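Local coordinates for CS1 fimbrial subunit A (Escherichia coli, PDB 4HJI), which builds the CS1 pilus, a fimbrial filament with which enterotoxigenic bacteria colonize the epithelium of specific host organs, at residues Val25-Ser30 and Ile152-Ser157; Asn37-Thr42 and His53-Val58; Val70-Asp75 and Gly148-Ile153; Ser91-Gly96 and Lys126-Ala131. All coordinates share one frame; numbering follows the deposited sequence.

Contact 1. Residues Val25-Ser30 and Ile152-Ser157; sequences VDLLQS and IILTKS
L154 reaches from strand 144-156 toward L27 of strand 25-29, and its side chain is the one to follow. CB comes first: V25 CG1 lies 4.5 Å from L154 CB, a loose apolar approach. CG then stands anti to the carbonyl carbon (chi1 -60°) and carries the forked isopropyl end toward the other strand. There both methyls face one carbon, L154 CD1 4.0 Å and L154 CD2 4.2 Å from L27 CB.

V25 touches mostly main chain. Its CG1 sits between backbone N and carbonyl carbon (chi1 59°), which aims that methyl at the peptide after T155, 3.9 Å from K156 N; V25 CG1 is also 4.0 Å from L154 O. The lysine's own amine turns away to N62.

The strand axes run 136° apart and come no nearer than 6.9 Å, so these strands pack through side chains set on one another and on main chain, and are not paired edges. Around them, L27 also meets T57 and V59, and L154 meets K165. The chemistry is therefore that of an immunoglobulin-like pilin core: aliphatic groups resting on aliphatic groups and on backbone, with shape and burial, not polar bonding, joining the N-terminal strand to strand 144-156.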
loop_
_atom_site.group_PDB
_atom_site.type_symbol
_atom_site.label_atom_id
_atom_site.label_comp_id
_atom_site.label_asym_id
_atom_site.label_seq_id
_atom_site.Cartn_x
_atom_site.Cartn_y
_atom_site.Cartn_z
ATOM N N VAL A 25 13.479 -6.399 8.065
ATOM C CA VAL A 25 12.025 -6.497 8.139
ATOM C C VAL A 25 11.489 -6.756 6.733
ATOM O O VAL A 25 12.153 -6.439 5.753
ATOM C CB VAL A 25 11.414 -5.197 8.716
ATOM C CG1 VAL A 25 11.784 -3.994 7.867
ATOM C CG2 VAL A 25 9.916 -5.303 8.828
ATOM N N ASP A 26 10.296 -7.334 6.617
ATOM C CA ASP A 26 9.640 -7.429 5.319
ATOM C C ASP A 26 8.138 -7.438 5.476
ATOM O O ASP A 26 7.640 -7.638 6.567
ATOM C CB ASP A 26 10.058 -8.704 4.589
ATOM C CG ASP A 26 10.000 -8.561 3.078
ATOM O OD1 ASP A 26 9.383 -7.596 2.570
ATOM O OD2 ASP A 26 10.599 -9.435 2.391
ATOM N N LEU A 27 7.450 -7.180 4.375
ATOM C CA LEU A 27 5.997 -7.236 4.324
ATOM C C LEU A 27 5.627 -8.260 3.253
ATOM O O LEU A 27 5.926 -8.075 2.063
ATOM C CB LEU A 27 5.405 -5.882 3.981
ATOM C CG LEU A 27 3.879 -5.779 4.061
ATOM C CD1 LEU A 27 3.374 -5.855 5.503
ATOM C CD2 LEU A 27 3.480 -4.444 3.462
ATOM N N LEU A 28 5.014 -9.341 3.694
ATOM C CA LEU A 28 4.654 -10.448 2.823
ATOM C C LEU A 28 3.134 -10.626 2.823
ATOM O O LEU A 28 2.437 -10.088 3.679
ATOM C CB LEU A 28 5.363 -11.714 3.327
ATOM C CG LEU A 28 6.763 -12.127 2.778
ATOM C CD1 LEU A 28 7.851 -11.102 2.980
ATOM C CD2 LEU A 28 7.174 -13.444 3.426
ATOM N N GLN A 29 2.612 -11.389 1.870
ATOM C CA GLN A 29 1.187 -11.758 1.931
ATOM C C GLN A 29 0.985 -12.710 3.081
ATOM O O GLN A 29 1.927 -13.359 3.553
ATOM C CB GLN A 29 0.741 -12.423 0.619
ATOM C CG GLN A 29 0.869 -11.494 -0.589
ATOM C CD GLN A 29 0.300 -12.067 -1.869
ATOM O OE1 GLN A 29 1.005 -12.247 -2.881
ATOM N NE2 GLN A 29 -0.967 -12.408 -1.824
ATOM N N SER A 30 -0.268 -12.873 3.490
ATOM C CA SER A 30 -0.565 -13.700 4.656
ATOM C C SER A 30 -0.263 -15.186 4.455
ATOM O O SER A 30 -0.131 -15.906 5.436
ATOM C CB SER A 30 -2.021 -13.513 5.084
ATOM O OG SER A 30 -2.879 -13.858 4.017
ATOM N N ILE A 152 5.857 1.713 -0.897
ATOM C CA ILE A 152 5.723 1.582 0.555
ATOM C C ILE A 152 7.118 1.317 1.095
ATOM O O ILE A 152 7.885 0.479 0.575
ATOM C CB ILE A 152 4.763 0.448 0.944
ATOM C CG1 ILE A 152 3.340 0.749 0.448
ATOM C CG2 ILE A 152 4.718 0.242 2.453
ATOM C CD1 ILE A 152 2.473 -0.481 0.301
ATOM N N ILE A 153 7.470 2.051 2.133
ATOM C CA ILE A 153 8.756 1.913 2.774
ATOM C C ILE A 153 8.523 1.453 4.197
ATOM O O ILE A 153 7.698 2.055 4.920
ATOM C CB ILE A 153 9.538 3.238 2.815
ATOM C CG1 ILE A 153 9.808 3.745 1.401
ATOM C CG2 ILE A 153 10.843 3.041 3.561
ATOM C CD1 ILE A 153 10.169 5.200 1.336
ATOM N N LEU A 154 9.237 0.401 4.592
ATOM C CA LEU A 154 9.168 -0.132 5.954
ATOM C C LEU A 154 10.573 -0.189 6.530
ATOM O O LEU A 154 11.524 -0.573 5.839
ATOM C CB LEU A 154 8.560 -1.540 5.996
ATOM C CG LEU A 154 7.127 -1.739 5.476
ATOM C CD1 LEU A 154 7.116 -2.297 4.065
ATOM C CD2 LEU A 154 6.364 -2.646 6.417
ATOM N N THR A 155 10.694 0.214 7.796
ATOM C CA THR A 155 11.913 0.047 8.576
ATOM C C THR A 155 11.533 -0.509 9.932
ATOM O O THR A 155 10.441 -0.253 10.423
ATOM C CB THR A 155 12.661 1.372 8.841
ATOM O OG1 THR A 155 11.933 2.165 9.789
ATOM C CG2 THR A 155 12.843 2.165 7.568
ATOM N N LYS A 156 12.443 -1.235 10.554
ATOM C CA LYS A 156 12.283 -1.618 11.947
ATOM C C LYS A 156 12.422 -0.357 12.789
ATOM O O LYS A 156 13.264 0.489 12.488
ATOM C CB LYS A 156 13.365 -2.629 12.329
ATOM C CG LYS A 156 13.168 -3.296 13.677
ATOM C CD LYS A 156 14.203 -4.378 13.963
ATOM C CE LYS A 156 15.625 -3.980 13.576
ATOM N NZ LYS A 156 16.621 -5.044 13.881
ATOM N N SER A 157 11.605 -0.226 13.827
ATOM C CA SER A 157 11.752 0.899 14.771
ATOM C C SER A 157 13.173 0.962 15.327
ATOM O O SER A 157 13.750 -0.071 15.657
ATOM C CB SER A 157 10.763 0.766 15.933
ATOM O OG SER A 157 9.436 0.908 15.478
#

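Contact 2. Residues Asn37-Thr42 and His53-Val58; sequences NSVALT and HTINTV
The beta hairpin of strands 38-44 and 49-61 brings V39 over the imidazole of H53. In the V39 conformer described, one of two, CG1 sits almost on the ring axis, 3.5 Å from the centroid of the H53 ring and only 5° off its normal, a CH-pi contact over the face. All five ring atoms of H53 are nearly equally far from this methyl. The side chains approach from opposite directions: V39 has CG1 anti to its backbone N, while H53 likewise has CG anti to N (chi1 -177°), which carries the ring toward V39, and chi2 near 94° turns its face to CG1.

V39 CG2 lies 3.8 Å from H53 NE2 and also approaches the isoleucine, where V39 CG2 and I55 CD1 are 4.4 Å apart.

In this part of the hairpin the arms have splayed: the segment axes are 9.0 Å apart at their closest, and side chains span the gap. Strand 38-44 pairs here with strand 163-173, V39 bonding through its backbone to S168 and T170, whereas nearer the turn T42 still pairs with E51. L41 closes on the base of the histidine, L41 CD2 lying 3.8 Å from H53 CB. The same leucine also packs on V169, A171 and A131, while V39 touches I167.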
loop_
_atom_site.group_PDB
_atom_site.type_symbol
_atom_site.label_atom_id
_atom_site.label_comp_id
_atom_site.label_asym_id
_atom_site.label_seq_id
_atom_site.Cartn_x
_atom_site.Cartn_y
_atom_site.Cartn_z
ATOM N N ASN A 37 3.379 -7.110 -7.032
ATOM C CA ASN A 37 4.022 -5.915 -7.576
ATOM C C ASN A 37 3.121 -5.161 -8.546
ATOM O O ASN A 37 3.524 -4.153 -9.102
ATOM C CB ASN A 37 5.390 -6.245 -8.211
ATOM C CG ASN A 37 5.300 -7.016 -9.507
ATOM O OD1 ASN A 37 4.242 -7.451 -9.946
ATOM N ND2 ASN A 37 6.469 -7.218 -10.124
ATOM N N SER A 38 1.915 -5.685 -8.759
ATOM C CA SER A 38 0.916 -5.105 -9.658
ATOM C C SER A 38 -0.476 -5.285 -9.056
ATOM O O SER A 38 -0.740 -6.320 -8.432
ATOM C CB SER A 38 0.959 -5.797 -11.023
ATOM O OG SER A 38 2.271 -5.821 -11.553
ATOM N N VAL A 39 -1.351 -4.282 -9.221
ATOM C CA VAL A 39 -2.751 -4.346 -8.780
ATOM C C VAL A 39 -3.595 -3.673 -9.859
ATOM O O VAL A 39 -3.228 -2.615 -10.347
ATOM C CB VAL A 39 -2.952 -3.627 -7.419
ATOM C CG1 VAL A 39 -4.438 -3.399 -7.117
ATOM C CG2 VAL A 39 -2.253 -4.413 -6.321
ATOM N N ALA A 40 -4.670 -4.319 -10.290
ATOM C CA ALA A 40 -5.629 -3.679 -11.180
ATOM C C ALA A 40 -6.883 -3.423 -10.364
ATOM O O ALA A 40 -7.472 -4.371 -9.831
ATOM C CB ALA A 40 -5.962 -4.578 -12.360
ATOM N N LEU A 41 -7.295 -2.160 -10.258
ATOM C CA LEU A 41 -8.492 -1.801 -9.503
ATOM C C LEU A 41 -9.753 -2.038 -10.310
ATOM O O LEU A 41 -9.747 -2.036 -11.546
ATOM C CB LEU A 41 -8.438 -0.341 -9.056
ATOM C CG LEU A 41 -7.159 0.083 -8.348
ATOM C CD1 LEU A 41 -7.245 1.565 -8.060
ATOM C CD2 LEU A 41 -6.968 -0.721 -7.081
ATOM N N THR A 42 -10.846 -2.267 -9.604
ATOM C CA THR A 42 -12.122 -2.513 -10.239
ATOM C C THR A 42 -12.989 -1.256 -10.166
ATOM O O THR A 42 -13.174 -0.704 -9.097
ATOM C CB THR A 42 -12.837 -3.686 -9.550
ATOM O OG1 THR A 42 -12.053 -4.875 -9.743
ATOM C CG2 THR A 42 -14.208 -3.896 -10.133
ATOM N N HIS A 53 -9.069 -1.987 -2.830
ATOM C CA HIS A 53 -8.328 -3.226 -3.043
ATOM C C HIS A 53 -7.562 -3.574 -1.780
ATOM O O HIS A 53 -6.640 -2.858 -1.394
ATOM C CB HIS A 53 -7.369 -3.104 -4.199
ATOM C CG HIS A 53 -6.646 -4.373 -4.507
ATOM N ND1 HIS A 53 -7.091 -5.267 -5.455
ATOM C CD2 HIS A 53 -5.484 -4.889 -4.027
ATOM C CE1 HIS A 53 -6.228 -6.267 -5.556
ATOM N NE2 HIS A 53 -5.256 -6.070 -4.688
ATOM N N THR A 54 -7.917 -4.703 -1.175
ATOM C CA THR A 54 -7.354 -5.118 0.100
ATOM C C THR A 54 -6.468 -6.347 -0.051
ATOM O O THR A 54 -6.830 -7.340 -0.731
ATOM C CB THR A 54 -8.473 -5.346 1.128
ATOM O OG1 THR A 54 -9.196 -4.131 1.292
ATOM C CG2 THR A 54 -7.916 -5.791 2.485
ATOM N N ILE A 55 -5.291 -6.261 0.549
ATOM C CA ILE A 55 -4.269 -7.304 0.535
ATOM C C ILE A 55 -4.039 -7.699 2.001
ATOM O O ILE A 55 -3.697 -6.843 2.833
ATOM C CB ILE A 55 -2.941 -6.804 -0.085
ATOM C CG1 ILE A 55 -3.141 -6.285 -1.521
ATOM C CG2 ILE A 55 -1.879 -7.892 -0.085
ATOM C CD1 ILE A 55 -1.937 -5.647 -2.155
ATOM N N ASN A 56 -4.271 -8.970 2.319
ATOM C CA ASN A 56 -3.933 -9.538 3.612
ATOM C C ASN A 56 -2.427 -9.767 3.676
ATOM O O ASN A 56 -1.869 -10.444 2.814
ATOM C CB ASN A 56 -4.713 -10.845 3.826
ATOM C CG ASN A 56 -6.210 -10.622 3.819
ATOM O OD1 ASN A 56 -6.942 -11.100 2.929
ATOM N ND2 ASN A 56 -6.687 -9.891 4.802
ATOM N N THR A 57 -1.773 -9.191 4.684
ATOM C CA THR A 57 -0.314 -9.215 4.781
ATOM C C THR A 57 0.147 -9.623 6.172
ATOM O O THR A 57 -0.640 -9.659 7.113
ATOM C CB THR A 57 0.283 -7.826 4.509
ATOM O OG1 THR A 57 -0.074 -6.941 5.584
ATOM C CG2 THR A 57 -0.247 -7.259 3.225
ATOM N N VAL A 58 1.433 -9.922 6.292
ATOM C CA VAL A 58 2.078 -10.106 7.578
ATOM C C VAL A 58 3.437 -9.427 7.554
ATOM O O VAL A 58 4.078 -9.365 6.514
ATOM C CB VAL A 58 2.264 -11.590 7.968
ATOM C CG1 VAL A 58 0.917 -12.230 8.260
ATOM C CG2 VAL A 58 3.041 -12.365 6.900
#

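Contact 3. Residues Val70-Asp75 and Gly148-Ile153; sequences VKLSAD and GLVSII
K71 and I153 face each other as an antiparallel hydrogen-bonded pair between strands 68-80 and 144-156 of the immunoglobulin-like pilin fold. I153 N gives K71 O a virtually straight bond of 2.8 Å, with an N-H...O angle of 179°; K71 N returns one to I153 O, in the carbonyl plane.

On the K71 face, the lysine places CG between backbone N and carbonyl carbon (chi1 67°) and then runs extended. Its methylenes thus cross the isoleucine: K71 CG lies 3.9 Å from I153 CB, and further out K71 CE is 3.6 Å from I153 CD1. I153 turns CG1 anti to the carbonyl carbon and extends beyond it (chi2 162°), which sets CD1 by K71 CE and by S73 CB, the latter 3.5 Å from I153 CD1 in the serine conformer described, one of two.

The L72 face is aliphatic. I152 and L72 make the neighbouring non-hydrogen-bonded pair, with L72 CD2 at 3.9 Å from I152 CG1. V70 lies beside I152, pointing the same way, and V70 CG1 meets I152 CG2.

After L72 the chain leaves regular strand, yet S73 N still bonds S151 O. S151 OG has E164 as its stronger polar partner; in that same conformer S73 OG approaches S151 OG to 2.8 Å, the proton's place unsettled. Beyond them a water takes the S151 N hydrogen and donates to A74 O, 2.7 Å away.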
loop_
_atom_site.group_PDB
_atom_site.type_symbol
_atom_site.label_atom_id
_atom_site.label_comp_id
_atom_site.label_asym_id
_atom_site.label_seq_id
_atom_site.Cartn_x
_atom_site.Cartn_y
_atom_site.Cartn_z
ATOM N N VAL A 70 6.230 2.773 8.942
ATOM C CA VAL A 70 5.694 2.587 7.606
ATOM C C VAL A 70 5.305 3.914 7.006
ATOM O O VAL A 70 4.636 4.736 7.653
ATOM C CB VAL A 70 4.454 1.698 7.620
ATOM C CG1 VAL A 70 4.076 1.286 6.206
ATOM C CG2 VAL A 70 4.724 0.466 8.469
ATOM N N LYS A 71 5.709 4.121 5.768
ATOM C CA LYS A 71 5.381 5.335 5.056
ATOM C C LYS A 71 5.333 5.069 3.568
ATOM O O LYS A 71 5.689 3.973 3.128
ATOM C CB LYS A 71 6.422 6.422 5.366
ATOM C CG LYS A 71 7.801 6.107 4.826
ATOM C CD LYS A 71 8.845 7.117 5.274
ATOM C CE LYS A 71 10.130 6.877 4.504
ATOM N NZ LYS A 71 11.303 7.631 4.997
ATOM N N LEU A 72 4.879 6.063 2.810
ATOM C CA LEU A 72 4.938 6.053 1.346
ATOM C C LEU A 72 6.112 6.911 0.912
ATOM O O LEU A 72 6.442 7.885 1.554
ATOM C CB LEU A 72 3.660 6.631 0.750
ATOM C CG LEU A 72 2.377 5.934 1.188
ATOM C CD1 LEU A 72 1.133 6.737 0.804
ATOM C CD2 LEU A 72 2.315 4.526 0.631
ATOM N N SER A 73 6.759 6.552 -0.189
ATOM C CA SER A 73 7.884 7.353 -0.675
ATOM C C SER A 73 7.403 8.587 -1.430
ATOM O O SER A 73 8.176 9.505 -1.666
ATOM C CB SER A 73 8.761 6.518 -1.606
ATOM O OG SER A 73 8.113 6.380 -2.842
ATOM N N ALA A 74 6.132 8.597 -1.829
ATOM C CA ALA A 74 5.567 9.716 -2.552
ATOM C C ALA A 74 4.074 9.575 -2.440
ATOM O O ALA A 74 3.574 8.469 -2.222
ATOM C CB ALA A 74 6.001 9.689 -4.011
ATOM N N ASP A 75 3.376 10.703 -2.573
ATOM C CA ASP A 75 1.919 10.719 -2.659
ATOM C C ASP A 75 1.518 9.978 -3.908
ATOM O O ASP A 75 1.831 10.437 -5.010
ATOM C CB ASP A 75 1.396 12.138 -2.823
ATOM C CG ASP A 75 1.368 12.912 -1.535
ATOM O OD1 ASP A 75 1.592 12.301 -0.466
ATOM O OD2 ASP A 75 1.080 14.139 -1.579
ATOM N N GLY A 148 -0.320 4.409 -11.985
ATOM C CA GLY A 148 0.589 5.029 -11.027
ATOM C C GLY A 148 1.286 3.985 -10.191
ATOM O O GLY A 148 0.998 2.806 -10.310
ATOM N N LEU A 149 2.223 4.433 -9.373
ATOM C CA LEU A 149 2.937 3.565 -8.438
ATOM C C LEU A 149 2.550 3.859 -6.998
ATOM O O LEU A 149 2.409 5.020 -6.593
ATOM C CB LEU A 149 4.444 3.765 -8.581
ATOM C CG LEU A 149 5.053 3.567 -9.955
ATOM C CD1 LEU A 149 6.535 3.899 -9.913
ATOM C CD2 LEU A 149 4.857 2.156 -10.459
ATOM N N VAL A 150 2.419 2.796 -6.222
ATOM C CA VAL A 150 2.346 2.888 -4.776
ATOM C C VAL A 150 3.663 2.328 -4.250
ATOM O O VAL A 150 4.019 1.164 -4.555
ATOM C CB VAL A 150 1.154 2.081 -4.251
ATOM C CG1 VAL A 150 1.274 1.845 -2.755
ATOM C CG2 VAL A 150 -0.135 2.783 -4.644
ATOM N N SER A 151 4.399 3.154 -3.498
ATOM C CA SER A 151 5.741 2.796 -3.037
ATOM C C SER A 151 5.769 2.871 -1.529
ATOM O O SER A 151 5.677 3.969 -0.951
ATOM C CB SER A 151 6.762 3.740 -3.651
ATOM O OG SER A 151 8.084 3.559 -3.129
ATOM N N ILE A 152 5.857 1.713 -0.897
ATOM C CA ILE A 152 5.723 1.582 0.555
ATOM C C ILE A 152 7.118 1.317 1.095
ATOM O O ILE A 152 7.885 0.479 0.575
ATOM C CB ILE A 152 4.763 0.448 0.944
ATOM C CG1 ILE A 152 3.340 0.749 0.448
ATOM C CG2 ILE A 152 4.718 0.242 2.453
ATOM C CD1 ILE A 152 2.473 -0.481 0.301
ATOM N N ILE A 153 7.470 2.051 2.133
ATOM C CA ILE A 153 8.756 1.913 2.774
ATOM C C ILE A 153 8.523 1.453 4.197
ATOM O O ILE A 153 7.698 2.055 4.920
ATOM C CB ILE A 153 9.538 3.238 2.815
ATOM C CG1 ILE A 153 9.808 3.745 1.401
ATOM C CG2 ILE A 153 10.843 3.041 3.561
ATOM C CD1 ILE A 153 10.169 5.200 1.336
HETATM O O HOH W 1 3.815 6.027 -3.384
#

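Contact 4. Residues Ser91-Gly96 and Lys126-Ala131; sequences SVNFAG and KLSIHA
S91 and H130, then N93 and S128, form antiparallel hydrogen-bonded pairs, and the two strand segments run 171° apart with their axes 4.8 Å from each other. Each pair exchanges two bonds of much the same length, but their directions differ: N93 N meets S128 O in the carbonyl plane, whereas S91 N stands 42° above the plane of the H130 carbonyl. A95 N closes the series on K126 O at 3.0 Å, and a water spans from that same oxygen to G96 N as the chain turns away through positive phi.

On the apolar face, V92 and F94 flank L127. The leucine carries CG anti to its backbone N (chi1 175°), and this turns the side chain toward strand 87-94, L127 CD1 lying 3.7 Å from V92 CG1. The phenyl is more distant, F94 CD2 lying 4.2 Å from L127 CD1.

The other face is polar. In the S128 conformer described, one of two, OG rests 3.3 Å from N93 CB and makes a weak bond, its proton unsettled, toward H130 NE2. The imidazole offers its edge to the S91 carbonyl, H130 CD2 being 3.6 Å from S91 O.

Strand 119-131 lies between two partners here, since L127 and I129 turn their backbone bonds to I55 and H53 of strand 49-61. F94 reaches T57 and V59 of that strand, while V92 bonds through its backbone to L99.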
loop_
_atom_site.group_PDB
_atom_site.type_symbol
_atom_site.label_atom_id
_atom_site.label_comp_id
_atom_site.label_asym_id
_atom_site.label_seq_id
_atom_site.Cartn_x
_atom_site.Cartn_y
_atom_site.Cartn_z
ATOM N N SER A 91 -5.250 6.717 -1.799
ATOM C CA SER A 91 -5.037 6.577 -0.370
ATOM C C SER A 91 -4.631 5.144 -0.072
ATOM O O SER A 91 -5.096 4.208 -0.736
ATOM C CB SER A 91 -6.330 6.930 0.379
ATOM O OG SER A 91 -6.604 8.318 0.275
ATOM N N VAL A 92 -3.739 4.969 0.899
ATOM C CA VAL A 92 -3.284 3.660 1.318
ATOM C C VAL A 92 -3.379 3.537 2.822
ATOM O O VAL A 92 -2.966 4.447 3.549
ATOM C CB VAL A 92 -1.821 3.408 0.883
ATOM C CG1 VAL A 92 -1.413 2.000 1.248
ATOM C CG2 VAL A 92 -1.661 3.697 -0.591
ATOM N N ASN A 93 -4.018 2.461 3.279
ATOM C CA ASN A 93 -4.166 2.202 4.711
ATOM C C ASN A 93 -3.403 0.929 5.035
ATOM O O ASN A 93 -3.389 -0.004 4.239
ATOM C CB ASN A 93 -5.635 1.980 5.137
ATOM C CG ASN A 93 -6.498 3.223 5.071
ATOM O OD1 ASN A 93 -6.201 4.189 4.378
ATOM N ND2 ASN A 93 -7.581 3.207 5.829
ATOM N N PHE A 94 -2.772 0.900 6.198
ATOM C CA PHE A 94 -2.073 -0.284 6.665
ATOM C C PHE A 94 -2.360 -0.480 8.135
ATOM O O PHE A 94 -2.268 0.467 8.918
ATOM C CB PHE A 94 -0.552 -0.179 6.448
ATOM C CG PHE A 94 0.192 -1.372 6.958
ATOM C CD1 PHE A 94 1.050 -1.284 8.029
ATOM C CD2 PHE A 94 0.022 -2.615 6.345
ATOM C CE1 PHE A 94 1.728 -2.402 8.501
ATOM C CE2 PHE A 94 0.677 -3.735 6.820
ATOM C CZ PHE A 94 1.531 -3.638 7.894
ATOM N N ALA A 95 -2.729 -1.703 8.509
ATOM C CA ALA A 95 -3.019 -2.006 9.906
ATOM C C ALA A 95 -4.023 -1.019 10.485
ATOM O O ALA A 95 -3.917 -0.641 11.654
ATOM C CB ALA A 95 -1.724 -1.982 10.716
ATOM N N GLY A 96 -4.984 -0.576 9.665
ATOM C CA GLY A 96 -6.056 0.309 10.118
ATOM C C GLY A 96 -5.654 1.767 10.304
ATOM O O GLY A 96 -6.400 2.536 10.897
ATOM N N LYS A 126 -4.215 -5.702 7.357
ATOM C CA LYS A 126 -4.807 -5.293 6.100
ATOM C C LYS A 126 -4.010 -4.164 5.465
ATOM O O LYS A 126 -3.716 -3.162 6.111
ATOM C CB LYS A 126 -6.271 -4.902 6.309
ATOM C CG LYS A 126 -7.107 -6.092 6.722
ATOM C CD LYS A 126 -8.580 -5.769 6.953
ATOM C CE LYS A 126 -9.343 -7.041 7.297
ATOM N NZ LYS A 126 -8.954 -8.169 6.409
ATOM N N LEU A 127 -3.648 -4.344 4.196
ATOM C CA LEU A 127 -3.117 -3.286 3.370
ATOM C C LEU A 127 -4.145 -2.967 2.289
ATOM O O LEU A 127 -4.463 -3.828 1.467
ATOM C CB LEU A 127 -1.793 -3.732 2.735
ATOM C CG LEU A 127 -1.176 -2.756 1.734
ATOM C CD1 LEU A 127 -0.704 -1.458 2.382
ATOM C CD2 LEU A 127 0.001 -3.414 1.034
ATOM N N SER A 128 -4.697 -1.753 2.290
ATOM C CA SER A 128 -5.759 -1.376 1.330
ATOM C C SER A 128 -5.386 -0.161 0.479
ATOM O O SER A 128 -4.867 0.837 0.994
ATOM C CB SER A 128 -7.098 -1.089 2.046
ATOM O OG SER A 128 -6.748 -0.479 3.269
ATOM N N ILE A 129 -5.690 -0.258 -0.813
ATOM C CA ILE A 129 -5.412 0.784 -1.806
ATOM C C ILE A 129 -6.755 1.332 -2.292
ATOM O O ILE A 129 -7.599 0.551 -2.727
ATOM C CB ILE A 129 -4.558 0.212 -2.969
ATOM C CG1 ILE A 129 -3.221 -0.256 -2.406
ATOM C CG2 ILE A 129 -4.389 1.246 -4.077
ATOM C CD1 ILE A 129 -2.374 -0.989 -3.402
ATOM N N HIS A 130 -6.904 2.657 -2.252
ATOM C CA HIS A 130 -8.192 3.390 -2.426
ATOM C C HIS A 130 -8.012 4.529 -3.442
ATOM O O HIS A 130 -7.684 5.661 -3.040
ATOM C CB HIS A 130 -8.709 4.014 -1.104
ATOM C CG HIS A 130 -8.808 3.060 0.044
ATOM N ND1 HIS A 130 -9.950 2.340 0.307
ATOM C CD2 HIS A 130 -7.901 2.684 0.980
ATOM C CE1 HIS A 130 -9.750 1.566 1.359
ATOM N NE2 HIS A 130 -8.519 1.760 1.788
ATOM N N ALA A 131 -8.280 4.286 -4.722
ATOM C CA ALA A 131 -8.309 5.378 -5.724
ATOM C C ALA A 131 -9.633 6.113 -5.638
ATOM O O ALA A 131 -10.677 5.489 -5.777
ATOM C CB ALA A 131 -8.135 4.847 -7.125
HETATM O O HOH W 2 -5.640 -1.152 6.850
#

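In the fold
Contacts 3 and 4 are true strand pairings, with backbone bonds between adjacent edges, while contacts 1 and 2 join strands that meet through side chains, in contact 1 partly against main chain. Contacts 1 and 3 use the same strand 144-156 and share I152 and I153: L154 faces strand 25-29, I153 strand 68-80. The interior ties them together, with L27 CD1 on F94 CE2 linking contacts 1 and 4, and V150 CG1 on V92 CG2 linking 3 and 4. Contact 2 joins contact 4 by backbone bonds of strand 49-61. Contacts 1, 2 and 3 are largely buried; contact 4 is partly so, with one apolar face and one polar face.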